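Local structure of glycosylation Associate Protein 1 (Streptococcus agalactiae serotype V, 6OYC) at residues 32-35 with 36-40; 62-66 with 67-71; 262-265 with 266-269; 434-437 with 438-441; 477-480 with 481-485. The protein probably works in the accessory Sec system that glycosylates and exports serine-rich adhesins, as a GT-B-like member of the Gap1-Gap2-Gap3 complex. All blocks are in the same frame, centred on the assembly; numbering follows the deposited sequence.

In the fold
Five short-range contacts sample both halves of a GT-B-like fold in chain order. Contacts 1, 2 and 3 belong to the domain built on the seven-stranded parallel sheet: helix 33-43, the end of helix 59-65 and helix 262-267. Contacts 4 and 5 belong to that built on the six-stranded parallel sheet, on helix 436-445 and where helix 473-481 gives way to helix 484-502. Contacts 1 and 2, centres about 11 Å apart, touch through a probable hydrogen bond, Lys39 NZ to Asp67 O (2.8 Å). The centres of contacts 1 and 4 lie about 16 Å apart, those of contacts 3 and 5, the farthest pair, about 44 Å. Helix 484-502 ties the halves together, its Tyr501 reaching contact 1.

Contact 1 of 5, residues 32-35 with 36-40; sequences DDTI and NQMKM
Residues 32-40 form the first turns of helix 33-43, with regular i to i+4 bonds running from Asn36 N to Asp32 O (3.1 Å) as far as Lys39 N to Ile35 O. Asp32 is the N-cap: its OD1 takes the N-H of Ile35 at 3.3 Å, a nearly straight bond of 167°, and a weaker one from Thr34 N. Gln37 faces Ser254 and strand 229-233; its CG stands beside the backbone N (chi1 -72°), which lays the extended chain over the Asp33 carbonyl, with CD 3.2 Å from Asp33 O and NE2 3.6 Å from Asp33 CB. One water donates to both Asp33 OD2 and Gln37 OE1 (2.8 Å to OE1), and a second accepts from Gln37 NE2 at 2.6 Å while donating to Asn36 OD1; Asn36 ND2 donates to Phe303 O. Ser254 OG is hydrogen-bonded to both Asp33 OD2 and Gln37 NE2, and Arg259 forms a salt bridge with Asp33 OD1. Thr34 and Met38 run side by side, CG2 to CE 4.1 Å, facing Leu50 of strand 48-52. The carboxylate of Asp33 and the amides of Asn36 and Gln37 thus find partners in waters and neighbours, and the arginine would probably favour a charged Asp33.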
loop_
_atom_site.group_PDB
_atom_site.type_symbol
_atom_site.label_atom_id
_atom_site.label_comp_id
_atom_site.label_asym_id
_atom_site.label_seq_id
_atom_site.Cartn_x
_atom_site.Cartn_y
_atom_site.Cartn_z
ATOM N N ASP A 32 -1.030 3.519 4.315
ATOM C CA ASP A 32 -1.792 3.111 5.493
ATOM C C ASP A 32 -1.596 4.131 6.606
ATOM O O ASP A 32 -1.000 5.193 6.400
ATOM C CB ASP A 32 -1.413 1.692 5.928
ATOM C CG ASP A 32 -0.032 1.609 6.576
ATOM O OD1 ASP A 32 0.671 2.633 6.693
ATOM O OD2 ASP A 32 0.360 0.490 6.972
ATOM N N ASP A 33 -2.069 3.771 7.808
ATOM C CA ASP A 33 -2.062 4.699 8.935
ATOM C C ASP A 33 -0.650 5.113 9.335
ATOM O O ASP A 33 -0.432 6.265 9.736
ATOM C CB ASP A 33 -2.827 4.088 10.119
ATOM C CG ASP A 33 -2.326 2.685 10.505
ATOM O OD1 ASP A 33 -1.939 1.911 9.592
ATOM O OD2 ASP A 33 -2.328 2.358 11.725
ATOM N N THR A 34 0.328 4.214 9.227
ATOM C CA THR A 34 1.683 4.599 9.606
ATOM C C THR A 34 2.226 5.678 8.683
ATOM O O THR A 34 2.843 6.646 9.148
ATOM C CB THR A 34 2.603 3.385 9.596
ATOM O OG1 THR A 34 2.071 2.375 10.456
ATOM C CG2 THR A 34 4.020 3.776 10.061
ATOM N N ILE A 35 2.023 5.525 7.369
ATOM C CA ILE A 35 2.467 6.553 6.427
ATOM C C ILE A 35 1.803 7.879 6.762
ATOM O O ILE A 35 2.457 8.924 6.875
ATOM C CB ILE A 35 2.148 6.140 4.977
ATOM C CG1 ILE A 35 2.763 4.774 4.622
ATOM C CG2 ILE A 35 2.515 7.284 4.012
ATOM C CD1 ILE A 35 4.231 4.809 4.413
ATOM N N ASN A 36 0.485 7.848 6.913
ATOM C CA ASN A 36 -0.257 9.065 7.187
ATOM C C ASN A 36 0.241 9.733 8.464
ATOM O O ASN A 36 0.454 10.952 8.494
ATOM C CB ASN A 36 -1.741 8.724 7.270
ATOM C CG ASN A 36 -2.545 9.830 7.872
ATOM O OD1 ASN A 36 -2.639 9.948 9.099
ATOM N ND2 ASN A 36 -3.108 10.678 7.016
ATOM N N GLN A 37 0.481 8.937 9.515
ATOM C CA GLN A 37 0.862 9.502 10.805
ATOM C C GLN A 37 2.300 9.994 10.800
ATOM O O GLN A 37 2.607 11.021 11.414
ATOM C CB GLN A 37 0.647 8.471 11.919
ATOM C CG GLN A 37 -0.834 8.253 12.200
ATOM C CD GLN A 37 -1.147 6.915 12.830
ATOM O OE1 GLN A 37 -0.275 6.267 13.420
ATOM N NE2 GLN A 37 -2.405 6.497 12.724
ATOM N N MET A 38 3.205 9.279 10.135
ATOM C CA MET A 38 4.577 9.773 10.144
ATOM C C MET A 38 4.716 11.064 9.355
ATOM O O MET A 38 5.531 11.921 9.715
ATOM C CB MET A 38 5.535 8.741 9.583
ATOM C CG MET A 38 6.975 9.212 9.683
ATOM S SD MET A 38 8.059 7.814 9.943
ATOM C CE MET A 38 6.957 6.571 9.285
ATOM N N LYS A 39 3.938 11.213 8.278
ATOM C CA LYS A 39 3.965 12.445 7.505
ATOM C C LYS A 39 3.548 13.632 8.362
ATOM O O LYS A 39 4.208 14.672 8.355
ATOM C CB LYS A 39 3.056 12.322 6.276
ATOM C CG LYS A 39 3.619 11.480 5.126
ATOM C CD LYS A 39 4.304 12.340 4.049
ATOM C CE LYS A 39 5.675 12.812 4.512
ATOM N NZ LYS A 39 6.613 13.191 3.420
ATOM N N MET A 40 2.457 13.487 9.121
ATOM C CA MET A 40 1.954 14.619 9.887
ATOM C C MET A 40 2.824 14.914 11.100
ATOM O O MET A 40 2.936 16.078 11.507
ATOM C CB MET A 40 0.507 14.386 10.309
ATOM C CG MET A 40 0.275 13.169 11.140
ATOM S SD MET A 40 -1.138 13.474 12.224
ATOM C CE MET A 40 -2.511 12.988 11.213
HETATM O O HOH W 1 0.306 3.602 13.027
HETATM O O HOH W 2 -3.511 7.570 10.667
#

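Contact 2 of 5, residues 62-66 with 67-71; sequences YLHRY and DLLES
Asp67 sits in the left-handed region, with phi +56°, and turns the chain out of helix 59-65 just after Tyr66. Two backbone bonds close the turn: Leu68 N reaches back to Leu63 O at 3.0 Å, and inside it Asp67 N donates to His64 O at 3.2 Å. Leu63 O also accepts from Tyr66 N, and the two donors come to it from opposite faces of the carbonyl plane. This is a Schellman motif, with Asp67 as its C-prime residue. A water adds to the cap, donating to His64 O and to Asp67 OD1, 2.8 Å and 2.9 Å away. Around the turn the apolar side chains close up: Leu63 CD2 lies 4.3 Å from Leu68 CB, and Leu68 CD1 is 4.1 Å from Tyr66 CB. Leu69 brings its CB against His64 CA at 3.9 Å. With CG beside the backbone N (chi1 -60°), the Tyr66 ring leads away from the turn; there CE2 lies over one face of the Tyr62 ring, offset toward the rim, and OH bonds to Glu414. Leu68 packs on Ile35 and Met38 of helix 33-43, and Lys39 of that helix reaches the turn. From Leu68 a type I turn runs to Ser71, leading the chain on to strand 73-75.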
loop_
_atom_site.group_PDB
_atom_site.type_symbol
_atom_site.label_atom_id
_atom_site.label_comp_id
_atom_site.label_asym_id
_atom_site.label_seq_id
_atom_site.Cartn_x
_atom_site.Cartn_y
_atom_site.Cartn_z
ATOM N N TYR A 62 10.489 1.554 -1.027
ATOM C CA TYR A 62 9.168 1.645 -0.419
ATOM C C TYR A 62 8.988 2.989 0.272
ATOM O O TYR A 62 7.999 3.695 0.030
ATOM C CB TYR A 62 8.955 0.482 0.550
ATOM C CG TYR A 62 7.525 0.341 1.056
ATOM C CD1 TYR A 62 7.107 1.020 2.205
ATOM C CD2 TYR A 62 6.603 -0.490 0.409
ATOM C CE1 TYR A 62 5.804 0.887 2.695
ATOM C CE2 TYR A 62 5.293 -0.626 0.883
ATOM C CZ TYR A 62 4.901 0.063 2.031
ATOM O OH TYR A 62 3.611 -0.063 2.521
ATOM N N LEU A 63 9.966 3.387 1.095
ATOM C CA LEU A 63 9.860 4.650 1.826
ATOM C C LEU A 63 9.913 5.831 0.880
ATOM O O LEU A 63 9.222 6.838 1.091
ATOM C CB LEU A 63 10.972 4.773 2.864
ATOM C CG LEU A 63 10.909 3.781 4.037
ATOM C CD1 LEU A 63 12.073 3.999 4.973
ATOM C CD2 LEU A 63 9.583 3.893 4.780
ATOM N N HIS A 64 10.746 5.728 -0.157
ATOM C CA HIS A 64 10.857 6.805 -1.127
ATOM C C HIS A 64 9.513 7.107 -1.763
ATOM O O HIS A 64 9.217 8.267 -2.063
ATOM C CB HIS A 64 11.859 6.435 -2.210
ATOM C CG HIS A 64 11.956 7.455 -3.289
ATOM N ND1 HIS A 64 11.468 7.241 -4.556
ATOM C CD2 HIS A 64 12.465 8.712 -3.283
ATOM C CE1 HIS A 64 11.688 8.315 -5.295
ATOM N NE2 HIS A 64 12.283 9.223 -4.542
ATOM N N ARG A 65 8.689 6.074 -1.945
ATOM C CA ARG A 65 7.383 6.236 -2.568
ATOM C C ARG A 65 6.486 7.149 -1.753
ATOM O O ARG A 65 5.592 7.784 -2.312
ATOM C CB ARG A 65 6.711 4.872 -2.719
ATOM C CG ARG A 65 6.466 4.403 -4.117
ATOM C CD ARG A 65 6.018 2.954 -4.075
ATOM N NE ARG A 65 7.076 2.070 -4.532
ATOM C CZ ARG A 65 7.221 0.815 -4.122
ATOM N NH1 ARG A 65 6.363 0.317 -3.246
ATOM N NH2 ARG A 65 8.207 0.066 -4.604
ATOM N N TYR A 66 6.698 7.219 -0.432
ATOM C CA TYR A 66 5.852 8.026 0.435
ATOM C C TYR A 66 6.569 9.261 0.970
ATOM O O TYR A 66 6.124 9.845 1.961
ATOM C CB TYR A 66 5.312 7.162 1.572
ATOM C CG TYR A 66 4.498 6.006 1.037
ATOM C CD1 TYR A 66 3.179 6.198 0.637
ATOM C CD2 TYR A 66 5.063 4.736 0.877
ATOM C CE1 TYR A 66 2.431 5.158 0.117
ATOM C CE2 TYR A 66 4.321 3.677 0.363
ATOM C CZ TYR A 66 2.995 3.899 -0.012
ATOM O OH TYR A 66 2.216 2.883 -0.533
ATOM N N ASP A 67 7.659 9.681 0.320
ATOM C CA ASP A 67 8.442 10.842 0.766
ATOM C C ASP A 67 8.909 10.664 2.212
ATOM O O ASP A 67 8.891 11.605 3.012
ATOM C CB ASP A 67 7.657 12.151 0.613
ATOM C CG ASP A 67 7.217 12.419 -0.820
ATOM O OD1 ASP A 67 7.921 12.013 -1.770
ATOM O OD2 ASP A 67 6.146 13.036 -0.997
ATOM N N LEU A 68 9.301 9.433 2.557
ATOM C CA LEU A 68 9.777 9.109 3.895
ATOM C C LEU A 68 11.193 8.554 3.911
ATOM O O LEU A 68 11.682 8.182 4.976
ATOM C CB LEU A 68 8.840 8.110 4.572
ATOM C CG LEU A 68 7.471 8.645 4.980
ATOM C CD1 LEU A 68 6.618 7.506 5.487
ATOM C CD2 LEU A 68 7.638 9.720 6.039
ATOM N N LEU A 69 11.870 8.494 2.763
ATOM C CA LEU A 69 13.207 7.916 2.727
ATOM C C LEU A 69 14.162 8.643 3.666
ATOM O O LEU A 69 15.120 8.050 4.154
ATOM C CB LEU A 69 13.743 7.940 1.303
ATOM C CG LEU A 69 15.145 7.363 1.113
ATOM C CD1 LEU A 69 15.167 5.908 1.495
ATOM C CD2 LEU A 69 15.613 7.555 -0.325
ATOM N N GLU A 70 13.918 9.917 3.927
ATOM C CA GLU A 70 14.774 10.705 4.794
ATOM C C GLU A 70 14.344 10.632 6.251
ATOM O O GLU A 70 14.962 11.277 7.096
ATOM C CB GLU A 70 14.779 12.178 4.329
ATOM C CG GLU A 70 15.392 12.406 2.927
ATOM C CD GLU A 70 14.488 11.915 1.795
ATOM O OE1 GLU A 70 13.279 11.688 2.026
ATOM O OE2 GLU A 70 14.991 11.727 0.672
ATOM N N SER A 71 13.291 9.881 6.562
ATOM C CA SER A 71 12.691 9.980 7.884
ATOM C C SER A 71 13.420 9.185 8.957
ATOM O O SER A 71 13.140 9.399 10.141
ATOM C CB SER A 71 11.225 9.548 7.838
ATOM O OG SER A 71 10.390 10.678 7.633
HETATM O O HOH W 3 10.517 10.765 -2.136
#

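Contact 3 of 5, residues 262-265 with 266-269; sequences AHNV and LEDY. With SO4 (sulfate ion), chain J.
Asn264 and Glu267 lie side by side one helical turn apart, pointing the same way, with Asn264 OD1 3.9 Å from Glu267 OE1 and the amide and carboxylate planes only 21° apart. The amide nitrogen is used on a different partner: Asn264 ND2 donates to sulfate O2 at 2.9 Å. The His263 ring passes Glu267 at a slant, its plane turned 57° from the carboxylate. One water joins them, in the ring plane at His263 NE2 (2.9 Å) and donating to Glu267 OE2. Beneath, Leu266 N bonds nearly straight to Ala262 O at 2.8 Å; the bonds of Glu267 N are weak as the helix runs out, and Asp268 N closes it on Val265 O at 3.0 Å. Farther out, Gln236 N, Asn260 ND2 and Asn261 N complete the hold on the sulfate, which probably came from the crystallisation liquor. Val265 and Leu266 pack on Leu289 of helix 283-292, and an inverse gamma turn centred on the N-cap Asp268, its OD2 hydrogen-bonded to Ser271 OG, leads from helix 262-267 into helix 269-273.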
loop_
_atom_site.group_PDB
_atom_site.type_symbol
_atom_site.label_atom_id
_atom_site.label_comp_id
_atom_site.label_asym_id
_atom_site.label_seq_id
_atom_site.Cartn_x
_atom_site.Cartn_y
_atom_site.Cartn_z
ATOM N N ALA A 262 -12.417 -5.011 14.010
ATOM C CA ALA A 262 -12.901 -4.324 15.205
ATOM C C ALA A 262 -13.144 -5.289 16.367
ATOM O O ALA A 262 -12.799 -4.989 17.522
ATOM C CB ALA A 262 -14.181 -3.563 14.871
ATOM N N HIS A 263 -13.743 -6.451 16.084
ATOM C CA HIS A 263 -13.946 -7.432 17.142
ATOM C C HIS A 263 -12.619 -7.813 17.791
ATOM O O HIS A 263 -12.528 -7.911 19.021
ATOM C CB HIS A 263 -14.640 -8.680 16.595
ATOM C CG HIS A 263 -14.622 -9.838 17.549
ATOM N ND1 HIS A 263 -15.513 -9.958 18.594
ATOM C CD2 HIS A 263 -13.793 -10.907 17.636
ATOM C CE1 HIS A 263 -15.250 -11.063 19.269
ATOM N NE2 HIS A 263 -14.211 -11.660 18.707
ATOM N N ASN A 264 -11.581 -8.036 16.976
ATOM C CA ASN A 264 -10.276 -8.383 17.527
ATOM C C ASN A 264 -9.706 -7.240 18.352
ATOM O O ASN A 264 -9.087 -7.468 19.394
ATOM C CB ASN A 264 -9.303 -8.753 16.408
ATOM C CG ASN A 264 -9.580 -10.122 15.829
ATOM O OD1 ASN A 264 -10.482 -10.836 16.285
ATOM N ND2 ASN A 264 -8.799 -10.503 14.827
ATOM N N VAL A 265 -9.888 -6.002 17.895
ATOM C CA VAL A 265 -9.446 -4.868 18.693
ATOM C C VAL A 265 -10.177 -4.851 20.034
ATOM O O VAL A 265 -9.556 -4.861 21.102
ATOM C CB VAL A 265 -9.648 -3.552 17.924
ATOM C CG1 VAL A 265 -9.302 -2.381 18.831
ATOM C CG2 VAL A 265 -8.797 -3.551 16.651
ATOM N N LEU A 266 -11.512 -4.849 19.992
ATOM C CA LEU A 266 -12.315 -4.702 21.201
ATOM C C LEU A 266 -12.164 -5.865 22.157
ATOM O O LEU A 266 -12.590 -5.750 23.309
ATOM C CB LEU A 266 -13.786 -4.561 20.847
ATOM C CG LEU A 266 -14.059 -3.346 19.987
ATOM C CD1 LEU A 266 -15.345 -3.544 19.193
ATOM C CD2 LEU A 266 -14.135 -2.154 20.918
ATOM N N GLU A 267 -11.579 -6.970 21.715
ATOM C CA GLU A 267 -11.377 -8.117 22.577
ATOM C C GLU A 267 -10.038 -8.076 23.303
ATOM O O GLU A 267 -9.898 -8.706 24.361
ATOM C CB GLU A 267 -11.513 -9.400 21.739
ATOM C CG GLU A 267 -10.733 -10.597 22.206
ATOM C CD GLU A 267 -10.879 -11.797 21.275
ATOM O OE1 GLU A 267 -10.369 -11.723 20.128
ATOM O OE2 GLU A 267 -11.489 -12.815 21.702
ATOM N N ASP A 268 -9.065 -7.328 22.781
ATOM C CA ASP A 268 -7.704 -7.334 23.316
ATOM C C ASP A 268 -7.577 -6.290 24.429
ATOM O O ASP A 268 -6.864 -5.291 24.314
ATOM C CB ASP A 268 -6.702 -7.084 22.196
ATOM C CG ASP A 268 -5.262 -7.255 22.652
ATOM O OD1 ASP A 268 -5.027 -7.425 23.869
ATOM O OD2 ASP A 268 -4.356 -7.203 21.789
ATOM N N TYR A 269 -8.303 -6.550 25.524
ATOM C CA TYR A 269 -8.266 -5.683 26.707
ATOM C C TYR A 269 -6.843 -5.373 27.146
ATOM O O TYR A 269 -6.541 -4.246 27.556
ATOM C CB TYR A 269 -8.983 -6.347 27.878
ATOM C CG TYR A 269 -10.497 -6.289 27.906
ATOM C CD1 TYR A 269 -11.165 -5.228 28.513
ATOM C CD2 TYR A 269 -11.261 -7.336 27.386
ATOM C CE1 TYR A 269 -12.554 -5.191 28.572
ATOM C CE2 TYR A 269 -12.652 -7.304 27.432
ATOM C CZ TYR A 269 -13.294 -6.228 28.033
ATOM O OH TYR A 269 -14.679 -6.190 28.097
HETATM S S SO4 J . -5.903 -7.887 14.049
HETATM O O1 SO4 J . -4.609 -7.374 14.507
HETATM O O2 SO4 J . -6.453 -8.837 15.020
HETATM O O3 SO4 J . -6.848 -6.761 13.893
HETATM O O4 SO4 J . -5.737 -8.533 12.731
HETATM O O HOH W 4 -12.678 -14.082 18.987
#

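Contact 4 of 5, residues 434-437 with 438-441; sequences PDLY and TQIA
The Tyr437 ring has the backbone N of Thr438 and the CB of Ala441 around it, both meeting it obliquely; CE2 is 4.4 Å from Ala441 CB. The ring, its CG held opposite the backbone N (chi1 -176°), reaches over to helix 414-420, touching Ile417 and Ile418, and its OH bonds to Asp304. The other flat group is the carboxylate of Asp435. Its OD2 takes two bonds from one residue, from Thr438 OG1 at 2.6 Å and from Thr438 N at 2.9 Å, on the anti side and from opposite faces of the plane. Asp435 is thereby the N-cap of helix 436-445, the crossover helix of the beta-alpha-beta unit between strands 426-428 and 449-451. Thr438 OG1 has a further partner in the hydroxyl of Tyr356, so the cap is tied to a neighbouring loop. Behind the cap, Gln439 N bonds to Asp435 O at 3.2 Å, and the glutamine chain extends back beside that carbonyl until NE2 comes to 4.0 Å from Pro434 CG. A water donates to Pro434 O and, weakly, to Gln439 OE1. Leu436 and Ile440 make the apolar side, CG to CD1 3.9 Å.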
loop_
_atom_site.group_PDB
_atom_site.type_symbol
_atom_site.label_atom_id
_atom_site.label_comp_id
_atom_site.label_asym_id
_atom_site.label_seq_id
_atom_site.Cartn_x
_atom_site.Cartn_y
_atom_site.Cartn_z
ATOM N N PRO A 434 -17.073 0.810 -2.392
ATOM C CA PRO A 434 -16.165 1.648 -3.172
ATOM C C PRO A 434 -14.727 1.450 -2.731
ATOM O O PRO A 434 -14.441 1.131 -1.573
ATOM C CB PRO A 434 -16.657 3.078 -2.901
ATOM C CG PRO A 434 -17.606 2.985 -1.791
ATOM C CD PRO A 434 -18.150 1.591 -1.769
ATOM N N ASP A 435 -13.821 1.598 -3.695
ATOM C CA ASP A 435 -12.396 1.438 -3.444
ATOM C C ASP A 435 -11.904 2.436 -2.388
ATOM O O ASP A 435 -12.157 3.647 -2.476
ATOM C CB ASP A 435 -11.623 1.601 -4.757
ATOM C CG ASP A 435 -10.117 1.472 -4.568
ATOM O OD1 ASP A 435 -9.657 0.351 -4.313
ATOM O OD2 ASP A 435 -9.395 2.490 -4.657
ATOM N N LEU A 436 -11.207 1.914 -1.379
ATOM C CA LEU A 436 -10.781 2.738 -0.252
ATOM C C LEU A 436 -9.759 3.779 -0.680
ATOM O O LEU A 436 -9.891 4.966 -0.346
ATOM C CB LEU A 436 -10.201 1.858 0.859
ATOM C CG LEU A 436 -9.548 2.656 1.998
ATOM C CD1 LEU A 436 -10.630 3.455 2.711
ATOM C CD2 LEU A 436 -8.771 1.772 2.994
ATOM N N TYR A 437 -8.714 3.356 -1.406
ATOM C CA TYR A 437 -7.671 4.306 -1.752
ATOM C C TYR A 437 -8.232 5.434 -2.615
ATOM O O TYR A 437 -7.845 6.596 -2.456
ATOM C CB TYR A 437 -6.498 3.624 -2.461
ATOM C CG TYR A 437 -5.429 4.674 -2.696
ATOM C CD1 TYR A 437 -4.702 5.191 -1.629
ATOM C CD2 TYR A 437 -5.214 5.223 -3.952
ATOM C CE1 TYR A 437 -3.745 6.193 -1.815
ATOM C CE2 TYR A 437 -4.246 6.236 -4.147
ATOM C CZ TYR A 437 -3.523 6.713 -3.075
ATOM O OH TYR A 437 -2.580 7.712 -3.235
ATOM N N THR A 438 -9.160 5.111 -3.519
ATOM C CA THR A 438 -9.810 6.133 -4.337
ATOM C C THR A 438 -10.550 7.147 -3.471
ATOM O O THR A 438 -10.508 8.353 -3.746
ATOM C CB THR A 438 -10.765 5.469 -5.335
ATOM O OG1 THR A 438 -10.024 4.571 -6.168
ATOM C CG2 THR A 438 -11.455 6.503 -6.219
ATOM N N GLN A 439 -11.237 6.680 -2.424
ATOM C CA GLN A 439 -11.893 7.604 -1.499
ATOM C C GLN A 439 -10.876 8.518 -0.821
ATOM O O GLN A 439 -11.087 9.733 -0.723
ATOM C CB GLN A 439 -12.689 6.832 -0.450
ATOM C CG GLN A 439 -13.842 6.043 -1.002
ATOM C CD GLN A 439 -14.579 5.305 0.086
ATOM O OE1 GLN A 439 -14.063 4.339 0.676
ATOM N NE2 GLN A 439 -15.781 5.766 0.386
ATOM N N ILE A 440 -9.767 7.940 -0.332
ATOM C CA ILE A 440 -8.712 8.739 0.296
ATOM C C ILE A 440 -8.169 9.766 -0.680
ATOM O O ILE A 440 -7.944 10.928 -0.322
ATOM C CB ILE A 440 -7.586 7.831 0.819
ATOM C CG1 ILE A 440 -8.045 7.061 2.063
ATOM C CG2 ILE A 440 -6.329 8.644 1.109
ATOM C CD1 ILE A 440 -7.272 5.772 2.266
ATOM N N ALA A 441 -7.927 9.347 -1.926
ATOM C CA ALA A 441 -7.439 10.279 -2.934
ATOM C C ALA A 441 -8.441 11.408 -3.162
ATOM O O ALA A 441 -8.052 12.562 -3.381
ATOM C CB ALA A 441 -7.145 9.525 -4.232
HETATM O O HOH W 5 -15.051 1.042 1.015
#

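Contact 5 of 5, residues 477-480 with 481-485; sequences IPYY and CEQLT
Cys481 packs back on Ile477: its CB lies 3.1 Å from Ile477 O, and SG, placed beside the backbone N (chi1 -79°), ends 3.5 Å from Ile477 O and 3.9 Å from Ile477 CG2. Both residues touch Leu426 of strand 426-428. Their backbones are joined too, Cys481 N donating to Ile477 O at 2.9 Å, and that carbonyl also accepts from Tyr480 N. One residue on, Glu482 extends alongside the proline, OE1 coming to 3.9 Å from Pro478 CB while OE2 bonds to Asn346. Pro478 O accepts from Glu482 N at 2.9 Å and, weakly, from Gln483 N. The neighbouring rings meet T-shaped, with Tyr479 CD2 3.5 Å above the centre of the Tyr480 ring; Tyr480 OH is bonded to Gly464 O. A water bridges the carbonyls of Tyr480 and Cys481, its bond to Cys481 O weak. The whole is a helix-to-helix junction: helix 473-481 ends here and Gln483 takes the N-cap position of helix 484-502.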
loop_
_atom_site.group_PDB
_atom_site.type_symbol
_atom_site.label_atom_id
_atom_site.label_comp_id
_atom_site.label_asym_id
_atom_site.label_seq_id
_atom_site.Cartn_x
_atom_site.Cartn_y
_atom_site.Cartn_z
ATOM N N ILE A 477 -23.907 14.345 -12.273
ATOM C CA ILE A 477 -22.744 14.705 -13.084
ATOM C C ILE A 477 -22.817 16.186 -13.461
ATOM O O ILE A 477 -21.820 16.901 -13.283
ATOM C CB ILE A 477 -22.608 13.791 -14.315
ATOM C CG1 ILE A 477 -22.288 12.360 -13.879
ATOM C CG2 ILE A 477 -21.528 14.302 -15.231
ATOM C CD1 ILE A 477 -22.159 11.368 -15.033
ATOM N N PRO A 478 -23.951 16.707 -13.964
ATOM C CA PRO A 478 -24.016 18.161 -14.216
ATOM C C PRO A 478 -23.833 18.998 -12.968
ATOM O O PRO A 478 -23.217 20.068 -13.035
ATOM C CB PRO A 478 -25.413 18.349 -14.817
ATOM C CG PRO A 478 -25.710 17.037 -15.456
ATOM C CD PRO A 478 -25.136 16.019 -14.510
ATOM N N TYR A 479 -24.338 18.524 -11.824
ATOM C CA TYR A 479 -24.216 19.253 -10.566
ATOM C C TYR A 479 -22.778 19.658 -10.256
ATOM O O TYR A 479 -22.536 20.713 -9.660
ATOM C CB TYR A 479 -24.759 18.382 -9.439
ATOM C CG TYR A 479 -24.732 19.020 -8.069
ATOM C CD1 TYR A 479 -25.755 19.873 -7.666
ATOM C CD2 TYR A 479 -23.703 18.756 -7.166
ATOM C CE1 TYR A 479 -25.755 20.454 -6.409
ATOM C CE2 TYR A 479 -23.698 19.339 -5.892
ATOM C CZ TYR A 479 -24.734 20.189 -5.527
ATOM O OH TYR A 479 -24.768 20.781 -4.284
ATOM N N TYR A 480 -21.807 18.811 -10.596
ATOM C CA TYR A 480 -20.413 19.136 -10.318
ATOM C C TYR A 480 -19.638 19.547 -11.556
ATOM O O TYR A 480 -18.656 20.286 -11.433
ATOM C CB TYR A 480 -19.705 17.955 -9.626
ATOM C CG TYR A 480 -19.923 17.958 -8.129
ATOM C CD1 TYR A 480 -19.529 19.042 -7.364
ATOM C CD2 TYR A 480 -20.559 16.908 -7.487
ATOM C CE1 TYR A 480 -19.743 19.073 -6.006
ATOM C CE2 TYR A 480 -20.778 16.936 -6.118
ATOM C CZ TYR A 480 -20.368 18.022 -5.383
ATOM O OH TYR A 480 -20.574 18.087 -4.015
ATOM N N CYS A 481 -20.078 19.135 -12.738
ATOM C CA CYS A 481 -19.322 19.408 -13.950
ATOM C C CYS A 481 -19.665 20.746 -14.576
ATOM O O CYS A 481 -18.776 21.413 -15.116
ATOM C CB CYS A 481 -19.556 18.295 -14.970
ATOM S SG CYS A 481 -18.571 16.823 -14.594
ATOM N N GLU A 482 -20.926 21.163 -14.501
ATOM C CA GLU A 482 -21.375 22.361 -15.188
ATOM C C GLU A 482 -21.676 23.523 -14.254
ATOM O O GLU A 482 -21.475 24.674 -14.647
ATOM C CB GLU A 482 -22.595 22.016 -16.049
ATOM C CG GLU A 482 -22.325 20.709 -16.823
ATOM C CD GLU A 482 -23.470 20.264 -17.705
ATOM O OE1 GLU A 482 -24.549 20.890 -17.638
ATOM O OE2 GLU A 482 -23.286 19.283 -18.469
ATOM N N GLN A 483 -22.097 23.260 -13.017
ATOM C CA GLN A 483 -22.246 24.312 -12.015
ATOM C C GLN A 483 -20.920 24.433 -11.261
ATOM O O GLN A 483 -20.602 23.610 -10.394
ATOM C CB GLN A 483 -23.416 24.012 -11.079
ATOM C CG GLN A 483 -24.705 23.570 -11.777
ATOM C CD GLN A 483 -25.878 23.348 -10.805
ATOM O OE1 GLN A 483 -25.965 23.984 -9.743
ATOM N NE2 GLN A 483 -26.780 22.434 -11.168
ATOM N N LEU A 484 -20.141 25.473 -11.596
ATOM C CA LEU A 484 -18.810 25.652 -11.018
ATOM C C LEU A 484 -18.856 25.899 -9.522
ATOM O O LEU A 484 -17.891 25.587 -8.813
ATOM C CB LEU A 484 -18.099 26.824 -11.675
ATOM C CG LEU A 484 -17.341 26.560 -12.963
ATOM C CD1 LEU A 484 -17.272 27.852 -13.756
ATOM C CD2 LEU A 484 -15.958 26.037 -12.651
ATOM N N THR A 485 -19.939 26.492 -9.027
ATOM C CA THR A 485 -19.998 26.832 -7.612
ATOM C C THR A 485 -19.965 25.583 -6.730
ATOM O O THR A 485 -19.400 25.610 -5.628
ATOM C CB THR A 485 -21.248 27.688 -7.343
ATOM O OG1 THR A 485 -21.070 28.445 -6.143
ATOM C CG2 THR A 485 -22.497 26.841 -7.212
HETATM O O HOH W 6 -17.260 21.959 -12.824
#